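Local coordinates for proteasome assembly chaperone family protein (Thermoplasma acidophilum, PDB 3GAA) that is of unknown function but may act as a chaperone in proteasome assembly, at residues Phe185-Ser190 with Pro196-Ser201; Thr109-Ile114 with Leu172-Val177; Ser36-Val41 with Lys232-Tyr237. All blocks are in the same frame, centred on the assembly; numbering follows the deposited sequence.

Contact 1 of 3, residues Phe185-Ser190 with Pro196-Ser201; sequences FITPTS and PGAVLS
Ala198 sets its methyl group against two threonines of the strand, with CB 3.4 Å from CB of Thr189 and 3.8 Å from CG2 of Thr187. The two threonines stand on the same face of the strand with one residue between them, and the single carbon of the alanine reaches both. Thr187 carries the rest of the contact on its two branches. Its methyl CG2 lies over the helix backbone, 3.5 Å from Ala198 O, while its hydroxyl, placed trans to the backbone N (chi1 -157°), comes down one turn further along, where OG1 is 3.7 Å from Ser201 CB. That hydroxyl is hydrogen-bonded to Pro138 O, and towards Ser201 it makes only a packing contact. Ser201 in turn directs OG back into its own helix, 2.9 Å from Gly197 O, which also accepts the backbone N-H of Ser201. A glycine at Thr187 would probably leave Pro138 O without its hydroxyl mate and open a gap over Ala198. Such small side chains let the helix run close over the strand, almost antiparallel at 169°. It is a worked example of a chain reversing after an interior strand of the sheet and laying the next helix back over it: helix 196-210 sits on strand 181-190, with Thr39 of helix 39-51 wedged beside both and helix 219-243 packed along Pro196 and Val199.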
loop_
_atom_site.group_PDB
_atom_site.type_symbol
_atom_site.label_atom_id
_atom_site.label_comp_id
_atom_site.label_asym_id
_atom_site.label_seq_id
_atom_site.Cartn_x
_atom_site.Cartn_y
_atom_site.Cartn_z
ATOM N N PHE A 185 20.739 30.393 -20.018
ATOM C CA PHE A 185 21.187 31.646 -20.607
ATOM C C PHE A 185 20.237 32.765 -20.141
ATOM O O PHE A 185 19.006 32.582 -20.090
ATOM C CB PHE A 185 21.164 31.557 -22.125
ATOM C CG PHE A 185 22.166 30.597 -22.716
ATOM C CD1 PHE A 185 23.516 30.748 -22.490
ATOM C CD2 PHE A 185 21.765 29.599 -23.533
ATOM C CE1 PHE A 185 24.416 29.929 -23.032
ATOM C CE2 PHE A 185 22.694 28.739 -24.092
ATOM C CZ PHE A 185 24.009 28.906 -23.824
ATOM N N ILE A 186 20.817 33.903 -19.767
ATOM C CA ILE A 186 20.056 35.074 -19.394
ATOM C C ILE A 186 20.472 36.295 -20.222
ATOM O O ILE A 186 21.654 36.536 -20.537
ATOM C CB ILE A 186 20.192 35.424 -17.910
ATOM C CG1 ILE A 186 19.954 34.188 -17.022
ATOM C CG2 ILE A 186 19.166 36.462 -17.560
ATOM C CD1 ILE A 186 21.244 33.402 -16.656
ATOM N N THR A 187 19.474 37.076 -20.599
ATOM C CA THR A 187 19.748 38.231 -21.422
ATOM C C THR A 187 18.992 39.439 -20.864
ATOM O O THR A 187 17.896 39.302 -20.459
ATOM C CB THR A 187 19.410 37.917 -22.880
ATOM O OG1 THR A 187 20.145 38.807 -23.714
ATOM C CG2 THR A 187 17.917 38.069 -23.160
ATOM N N PRO A 188 19.614 40.615 -20.802
ATOM C CA PRO A 188 18.861 41.758 -20.316
ATOM C C PRO A 188 17.704 42.063 -21.245
ATOM O O PRO A 188 17.855 42.033 -22.459
ATOM C CB PRO A 188 19.869 42.905 -20.363
ATOM C CG PRO A 188 21.177 42.331 -20.760
ATOM C CD PRO A 188 20.926 41.006 -21.355
ATOM N N THR A 189 16.557 42.377 -20.685
ATOM C CA THR A 189 15.405 42.672 -21.506
ATOM C C THR A 189 14.564 43.849 -20.937
ATOM O O THR A 189 14.366 43.969 -19.727
ATOM C CB THR A 189 14.597 41.328 -21.837
ATOM O OG1 THR A 189 13.188 41.575 -21.946
ATOM C CG2 THR A 189 14.861 40.250 -20.848
ATOM N N SER A 190 14.107 44.736 -21.811
ATOM C CA SER A 190 13.396 45.949 -21.404
ATOM C C SER A 190 12.047 45.679 -20.740
ATOM O O SER A 190 11.195 44.984 -21.284
ATOM C CB SER A 190 13.138 46.798 -22.661
ATOM O OG SER A 190 12.260 47.881 -22.385
ATOM N N PRO A 196 12.240 42.248 -28.801
ATOM C CA PRO A 196 12.631 41.108 -29.638
ATOM C C PRO A 196 14.121 40.788 -29.696
ATOM O O PRO A 196 14.473 39.644 -29.888
ATOM C CB PRO A 196 12.161 41.512 -31.030
ATOM C CG PRO A 196 11.181 42.554 -30.810
ATOM C CD PRO A 196 11.613 43.299 -29.603
ATOM N N GLY A 197 14.983 41.768 -29.528
ATOM C CA GLY A 197 16.417 41.500 -29.447
ATOM C C GLY A 197 16.814 40.657 -28.244
ATOM O O GLY A 197 17.870 40.016 -28.268
ATOM N N ALA A 198 15.988 40.641 -27.188
ATOM C CA ALA A 198 16.234 39.754 -26.057
ATOM C C ALA A 198 16.110 38.313 -26.591
ATOM O O ALA A 198 17.048 37.514 -26.544
ATOM C CB ALA A 198 15.248 40.020 -24.942
ATOM N N VAL A 199 14.971 38.012 -27.177
ATOM C CA VAL A 199 14.782 36.729 -27.730
ATOM C C VAL A 199 15.858 36.371 -28.778
ATOM O O VAL A 199 16.384 35.310 -28.753
ATOM C CB VAL A 199 13.365 36.603 -28.294
ATOM C CG1 VAL A 199 13.194 35.229 -29.038
ATOM C CG2 VAL A 199 12.388 36.712 -27.136
ATOM N N LEU A 200 16.190 37.280 -29.679
ATOM C CA LEU A 200 17.197 37.003 -30.680
ATOM C C LEU A 200 18.526 36.583 -30.073
ATOM O O LEU A 200 19.070 35.592 -30.484
ATOM C CB LEU A 200 17.376 38.187 -31.599
ATOM C CG LEU A 200 18.566 38.053 -32.554
ATOM C CD1 LEU A 200 18.464 36.786 -33.471
ATOM C CD2 LEU A 200 18.648 39.332 -33.343
ATOM N N SER A 201 19.012 37.269 -29.052
ATOM C CA SER A 201 20.280 36.886 -28.423
ATOM C C SER A 201 20.316 35.498 -27.814
ATOM O O SER A 201 21.380 34.796 -27.879
ATOM C CB SER A 201 20.566 37.801 -27.291
ATOM O OG SER A 201 20.594 39.109 -27.769
#

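Contact 2 of 3, residues Thr109-Ile114 with Leu172-Val177; sequences TLMNWI and LNECLV
Met111 and Glu174 run alongside one another, pointing opposite ways, and their aliphatic stems make the closest approach between the two segments, with Met111 CG 3.6 Å from Glu174 CB. Met111 has the larger share of the buried surface. Its CB also lies 3.8 Å from Glu174 CB, so the first two carbons of the methionine lie alongside the glutamate stem. Beyond CG the chain curls instead of stretching out, bent at both chi2 (-58°) and chi3 (-57°), and this double bend carries the terminal methyl to the next residue of the partner helix, where Met111 CE rests 3.8 Å from Cys175 SG. The flexible methionine thus serves two neighbours, its base one and its tip the other.

Glu174 shows how a charged residue can take part in a buried, apolar seam. Its CB and CG pack on the methionine, with CG 4.0 Å from Met111 CG, while a bend at chi2 (-74°) turns the carboxylate along its own helix. There OE1 forms a salt bridge with Arg178, one turn onward, which probably balances the charge within the helix; no hydrogen bond crosses between the two segments. Cys175 adds only its sulfur.

Below the seam, Met111 and Cys175 both touch Ile122 of strand 121-130, while on the outer side Asn173 binds Val67 O of a neighbouring subunit. Two helices sharing one strand beneath them is the packing of a layered alpha/beta fold: helix 103-117 is the crossover between the parallel strands 89-94 and 121-130, and helix 166-178 leads into strand 181-190, the next parallel strand of the sheet.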
loop_
_atom_site.group_PDB
_atom_site.type_symbol
_atom_site.label_atom_id
_atom_site.label_comp_id
_atom_site.label_asym_id
_atom_site.label_seq_id
_atom_site.Cartn_x
_atom_site.Cartn_y
_atom_site.Cartn_z
ATOM N N THR A 109 8.689 16.954 -11.200
ATOM C CA THR A 109 7.895 16.235 -12.150
ATOM C C THR A 109 8.522 16.344 -13.543
ATOM O O THR A 109 8.791 15.343 -14.224
ATOM C CB THR A 109 6.482 16.841 -12.166
ATOM O OG1 THR A 109 5.852 16.606 -10.895
ATOM C CG2 THR A 109 5.625 16.270 -13.288
ATOM N N LEU A 110 8.756 17.571 -13.975
ATOM C CA LEU A 110 9.419 17.812 -15.250
ATOM C C LEU A 110 10.719 17.046 -15.391
ATOM O O LEU A 110 10.946 16.390 -16.420
ATOM C CB LEU A 110 9.705 19.296 -15.456
ATOM C CG LEU A 110 10.102 19.681 -16.871
ATOM C CD1 LEU A 110 8.993 19.350 -17.886
ATOM C CD2 LEU A 110 10.403 21.127 -16.842
ATOM N N MET A 111 11.571 17.109 -14.374
ATOM C CA MET A 111 12.855 16.460 -14.506
ATOM C C MET A 111 12.786 14.960 -14.465
ATOM O O MET A 111 13.688 14.330 -14.988
ATOM C CB MET A 111 13.883 17.026 -13.541
ATOM C CG MET A 111 14.390 18.430 -14.012
ATOM S SD MET A 111 15.122 18.334 -15.673
ATOM C CE MET A 111 16.412 17.058 -15.319
ATOM N N ASN A 112 11.722 14.381 -13.897
ATOM C CA ASN A 112 11.495 12.931 -13.994
ATOM C C ASN A 112 11.182 12.510 -15.418
ATOM O O ASN A 112 11.694 11.534 -15.909
ATOM C CB ASN A 112 10.346 12.452 -13.087
ATOM C CG ASN A 112 10.786 12.195 -11.653
ATOM O OD1 ASN A 112 10.115 12.596 -10.699
ATOM N ND2 ASN A 112 11.919 11.516 -11.488
ATOM N N TRP A 113 10.337 13.249 -16.092
ATOM C CA TRP A 113 9.977 12.872 -17.443
ATOM C C TRP A 113 11.156 13.072 -18.369
ATOM O O TRP A 113 11.389 12.277 -19.235
ATOM C CB TRP A 113 8.818 13.746 -17.886
ATOM C CG TRP A 113 8.267 13.452 -19.193
ATOM C CD1 TRP A 113 7.225 12.687 -19.434
ATOM C CD2 TRP A 113 8.693 13.995 -20.462
ATOM N NE1 TRP A 113 6.952 12.673 -20.784
ATOM C CE2 TRP A 113 7.859 13.452 -21.441
ATOM C CE3 TRP A 113 9.707 14.877 -20.855
ATOM C CZ2 TRP A 113 7.985 13.744 -22.795
ATOM C CZ3 TRP A 113 9.835 15.175 -22.223
ATOM C CH2 TRP A 113 8.970 14.595 -23.170
ATOM N N ILE A 114 11.874 14.169 -18.176
ATOM C CA ILE A 114 12.969 14.506 -19.027
ATOM C C ILE A 114 14.088 13.527 -18.799
ATOM O O ILE A 114 14.727 13.136 -19.730
ATOM C CB ILE A 114 13.435 15.954 -18.784
ATOM C CG1 ILE A 114 12.435 16.906 -19.398
ATOM C CG2 ILE A 114 14.725 16.250 -19.471
ATOM C CD1 ILE A 114 12.740 18.331 -19.078
ATOM N N LEU A 172 17.992 23.452 -12.317
ATOM C CA LEU A 172 19.406 23.293 -12.161
ATOM C C LEU A 172 19.765 22.274 -11.035
ATOM O O LEU A 172 20.702 21.441 -11.176
ATOM C CB LEU A 172 20.020 24.670 -11.948
ATOM C CG LEU A 172 20.525 25.324 -13.226
ATOM C CD1 LEU A 172 19.958 24.623 -14.472
ATOM C CD2 LEU A 172 20.281 26.803 -13.291
ATOM N N ASN A 173 19.016 22.321 -9.930
ATOM C CA ASN A 173 19.356 21.451 -8.801
ATOM C C ASN A 173 19.065 20.029 -9.193
ATOM O O ASN A 173 19.903 19.143 -9.044
ATOM C CB ASN A 173 18.620 21.835 -7.526
ATOM C CG ASN A 173 19.341 22.928 -6.760
ATOM O OD1 ASN A 173 20.505 23.242 -7.027
ATOM N ND2 ASN A 173 18.659 23.521 -5.832
ATOM N N GLU A 174 17.897 19.817 -9.775
ATOM C CA GLU A 174 17.597 18.516 -10.258
ATOM C C GLU A 174 18.665 17.995 -11.191
ATOM O O GLU A 174 19.024 16.847 -11.123
ATOM C CB GLU A 174 16.300 18.572 -10.978
ATOM C CG GLU A 174 15.135 18.670 -10.056
ATOM C CD GLU A 174 14.765 17.379 -9.309
ATOM O OE1 GLU A 174 15.243 16.225 -9.596
ATOM O OE2 GLU A 174 13.899 17.555 -8.420
ATOM N N CYS A 175 19.162 18.834 -12.075
ATOM C CA CYS A 175 20.159 18.390 -13.018
ATOM C C CYS A 175 21.399 17.990 -12.291
ATOM O O CYS A 175 21.939 16.927 -12.541
ATOM C CB CYS A 175 20.494 19.484 -14.025
ATOM S SG CYS A 175 19.273 19.632 -15.309
ATOM N N LEU A 176 21.867 18.870 -11.405
ATOM C CA LEU A 176 23.120 18.629 -10.708
ATOM C C LEU A 176 23.032 17.298 -9.974
ATOM O O LEU A 176 23.955 16.532 -9.989
ATOM C CB LEU A 176 23.460 19.729 -9.722
ATOM C CG LEU A 176 24.237 21.018 -10.081
ATOM C CD1 LEU A 176 24.952 20.937 -11.399
ATOM C CD2 LEU A 176 23.369 22.321 -9.948
ATOM N N VAL A 177 21.920 16.994 -9.361
ATOM C CA VAL A 177 21.814 15.728 -8.678
ATOM C C VAL A 177 21.704 14.517 -9.622
ATOM O O VAL A 177 22.316 13.441 -9.420
ATOM C CB VAL A 177 20.642 15.725 -7.738
ATOM C CG1 VAL A 177 20.542 14.368 -7.222
ATOM C CG2 VAL A 177 20.888 16.806 -6.585
#

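Contact 3 of 3, residues Ser36-Val41 with Lys232-Tyr237; sequences STPTGV and KIEEQY
Pro38 receives the end of Glu234 by van der Waals packing: Glu234 OE2 lies 3.6 Å from Pro38 CB and 4.2 Å from Pro38 CG. The side chains are set roughly perpendicular, so the glutamate arrives end-on at the proline ring instead of lying along it. The reach comes from an outstretched chain, with CD trans to CA (chi2 170°), which lets one carboxylate oxygen span a gap across which the nearest alpha carbons, those of Pro38 and Glu234, are 8.8 Å apart.

Polar neighbours are present without bonding. The same oxygen, Glu234 OE2, stands 4.0 Å from Ser36 O, and since a carbonyl and a carboxylate both ordinarily accept, their proximity is likely to be neutral or slightly unfavourable.

The one side-chain hydrogen bond formed within the two segments is local. Thr37 OG1 takes the N-H of Thr39 at 3.2 Å, with an N-H...O angle of 161°, a capping bond at the turn leading into helix 39-51. The carboxylate also lies on the approach to this helix, Glu234 OE2 being 6.5 Å from Thr39 N, a distance at which the helix end could exert at most a mild pull on the charge.

Apolar contacts one turn earlier in helix 219-243 extend the interface, for Ile230 touches both Pro38 and Val41. Further along, Gln236 is bonded to Ala162 N of a neighbouring subunit, so the helix, part of a predicted coiled coil, also serves the assembly. With neither a hydrogen bond nor a salt bridge between the two segments, the chemistry suggests a light contact, resting on shape and on the length of one glutamate, in which the carboxylate is probably not held in one fixed position by the 36-41 segment.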
loop_
_atom_site.group_PDB
_atom_site.type_symbol
_atom_site.label_atom_id
_atom_site.label_comp_id
_atom_site.label_asym_id
_atom_site.label_seq_id
_atom_site.Cartn_x
_atom_site.Cartn_y
_atom_site.Cartn_z
ATOM N N SER A 36 9.959 36.876 -14.574
ATOM C CA SER A 36 9.865 38.371 -14.568
ATOM C C SER A 36 9.712 38.854 -15.985
ATOM O O SER A 36 8.600 39.175 -16.420
ATOM C CB SER A 36 11.053 39.075 -13.895
ATOM O OG SER A 36 12.185 38.231 -13.758
ATOM N N THR A 37 10.791 38.804 -16.745
ATOM C CA THR A 37 10.703 39.106 -18.177
ATOM C C THR A 37 9.810 38.075 -18.850
ATOM O O THR A 37 9.569 37.027 -18.299
ATOM C CB THR A 37 12.098 39.120 -18.819
ATOM O OG1 THR A 37 12.491 37.794 -19.198
ATOM C CG2 THR A 37 13.150 39.700 -17.819
ATOM N N PRO A 38 9.293 38.392 -20.034
ATOM C CA PRO A 38 8.599 37.421 -20.898
ATOM C C PRO A 38 9.532 36.654 -21.849
ATOM O O PRO A 38 9.027 35.850 -22.650
ATOM C CB PRO A 38 7.676 38.307 -21.743
ATOM C CG PRO A 38 8.390 39.597 -21.858
ATOM C CD PRO A 38 9.307 39.732 -20.649
ATOM N N THR A 39 10.861 36.870 -21.771
ATOM C CA THR A 39 11.705 36.406 -22.831
ATOM C C THR A 39 11.883 34.880 -22.891
ATOM O O THR A 39 12.026 34.358 -23.977
ATOM C CB THR A 39 13.037 37.217 -23.033
ATOM O OG1 THR A 39 14.153 36.446 -22.651
ATOM C CG2 THR A 39 13.076 38.541 -22.337
ATOM N N GLY A 40 11.827 34.143 -21.789
ATOM C CA GLY A 40 11.823 32.670 -21.876
ATOM C C GLY A 40 10.671 32.054 -22.694
ATOM O O GLY A 40 10.905 31.236 -23.589
ATOM N N VAL A 41 9.427 32.447 -22.389
ATOM C CA VAL A 41 8.238 31.934 -23.109
ATOM C C VAL A 41 8.223 32.437 -24.550
ATOM O O VAL A 41 7.825 31.738 -25.478
ATOM C CB VAL A 41 6.909 32.304 -22.404
ATOM C CG1 VAL A 41 6.813 31.625 -21.030
ATOM C CG2 VAL A 41 6.844 33.735 -22.201
ATOM N N LYS A 232 -1.087 40.528 -22.800
ATOM C CA LYS A 232 -2.503 40.406 -22.481
ATOM C C LYS A 232 -2.745 39.393 -21.365
ATOM O O LYS A 232 -3.639 39.514 -20.525
ATOM C CB LYS A 232 -3.286 39.934 -23.697
ATOM C CG LYS A 232 -3.576 40.971 -24.753
ATOM C CD LYS A 232 -4.874 40.573 -25.484
ATOM C CE LYS A 232 -4.921 41.016 -26.936
ATOM N NZ LYS A 232 -4.846 42.503 -27.045
ATOM N N ILE A 233 -1.953 38.361 -21.357
ATOM C CA ILE A 233 -2.184 37.338 -20.402
ATOM C C ILE A 233 -1.474 37.573 -19.054
ATOM O O ILE A 233 -2.010 37.219 -17.997
ATOM C CB ILE A 233 -1.749 35.977 -20.978
ATOM C CG1 ILE A 233 -2.623 35.601 -22.177
ATOM C CG2 ILE A 233 -1.812 34.899 -19.907
ATOM C CD1 ILE A 233 -2.104 34.418 -22.963
ATOM N N GLU A 234 -0.266 38.134 -19.109
ATOM C CA GLU A 234 0.403 38.607 -17.915
ATOM C C GLU A 234 -0.688 39.417 -17.194
ATOM O O GLU A 234 -0.998 39.160 -16.046
ATOM C CB GLU A 234 1.705 39.441 -18.252
ATOM C CG GLU A 234 3.028 38.583 -18.725
ATOM C CD GLU A 234 4.321 39.400 -19.321
ATOM O OE1 GLU A 234 4.199 40.326 -20.209
ATOM O OE2 GLU A 234 5.490 39.033 -18.915
ATOM N N GLU A 235 -1.338 40.315 -17.918
ATOM C CA GLU A 235 -2.252 41.286 -17.344
ATOM C C GLU A 235 -3.562 40.771 -16.849
ATOM O O GLU A 235 -4.035 41.219 -15.815
ATOM C CB GLU A 235 -2.529 42.414 -18.324
ATOM C CG GLU A 235 -1.291 43.253 -18.472
ATOM C CD GLU A 235 -1.406 44.342 -19.508
ATOM O OE1 GLU A 235 -2.122 44.152 -20.553
ATOM O OE2 GLU A 235 -0.741 45.390 -19.275
ATOM N N GLN A 236 -4.199 39.874 -17.574
ATOM C CA GLN A 236 -5.443 39.344 -17.060
ATOM C C GLN A 236 -5.146 38.354 -15.943
ATOM O O GLN A 236 -5.958 38.119 -15.073
ATOM C CB GLN A 236 -6.263 38.728 -18.171
ATOM C CG GLN A 236 -6.652 39.719 -19.247
ATOM C CD GLN A 236 -7.420 39.058 -20.377
ATOM O OE1 GLN A 236 -8.101 38.020 -20.164
ATOM N NE2 GLN A 236 -7.316 39.639 -21.599
ATOM N N TYR A 237 -3.953 37.796 -15.926
ATOM C CA TYR A 237 -3.640 36.879 -14.845
ATOM C C TYR A 237 -3.404 37.652 -13.541
ATOM O O TYR A 237 -3.780 37.180 -12.474
ATOM C CB TYR A 237 -2.463 35.955 -15.179
ATOM C CG TYR A 237 -2.267 34.902 -14.117
ATOM C CD1 TYR A 237 -3.157 33.842 -14.005
ATOM C CD2 TYR A 237 -1.218 34.988 -13.207
ATOM C CE1 TYR A 237 -2.999 32.878 -13.020
ATOM C CE2 TYR A 237 -1.055 34.059 -12.218
ATOM C CZ TYR A 237 -1.948 32.997 -12.113
ATOM O OH TYR A 237 -1.789 32.054 -11.121
#

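Overall arrangement
From the N terminus, contact 3 opens first, and almost 200 residues pass before it closes, joining the start of helix 39-51 to the long C-terminal helix 219-243. Within that span contact 2 begins in helix 103-117 and closes with helix 166-178, joining two helices that both pack on strand 121-130. The chain then runs directly into strand 181-190, where contact 1 opens; it closes after a short connection, joining that strand to the helix that follows it, 196-210. Contacts 2 and 1 therefore follow in series, both enclosed by contact 3, and none cross. Contacts 1 and 3 touch, whereas contact 2 lies on the other side of the chain's centre, about 25 Å from contact 1 between centres.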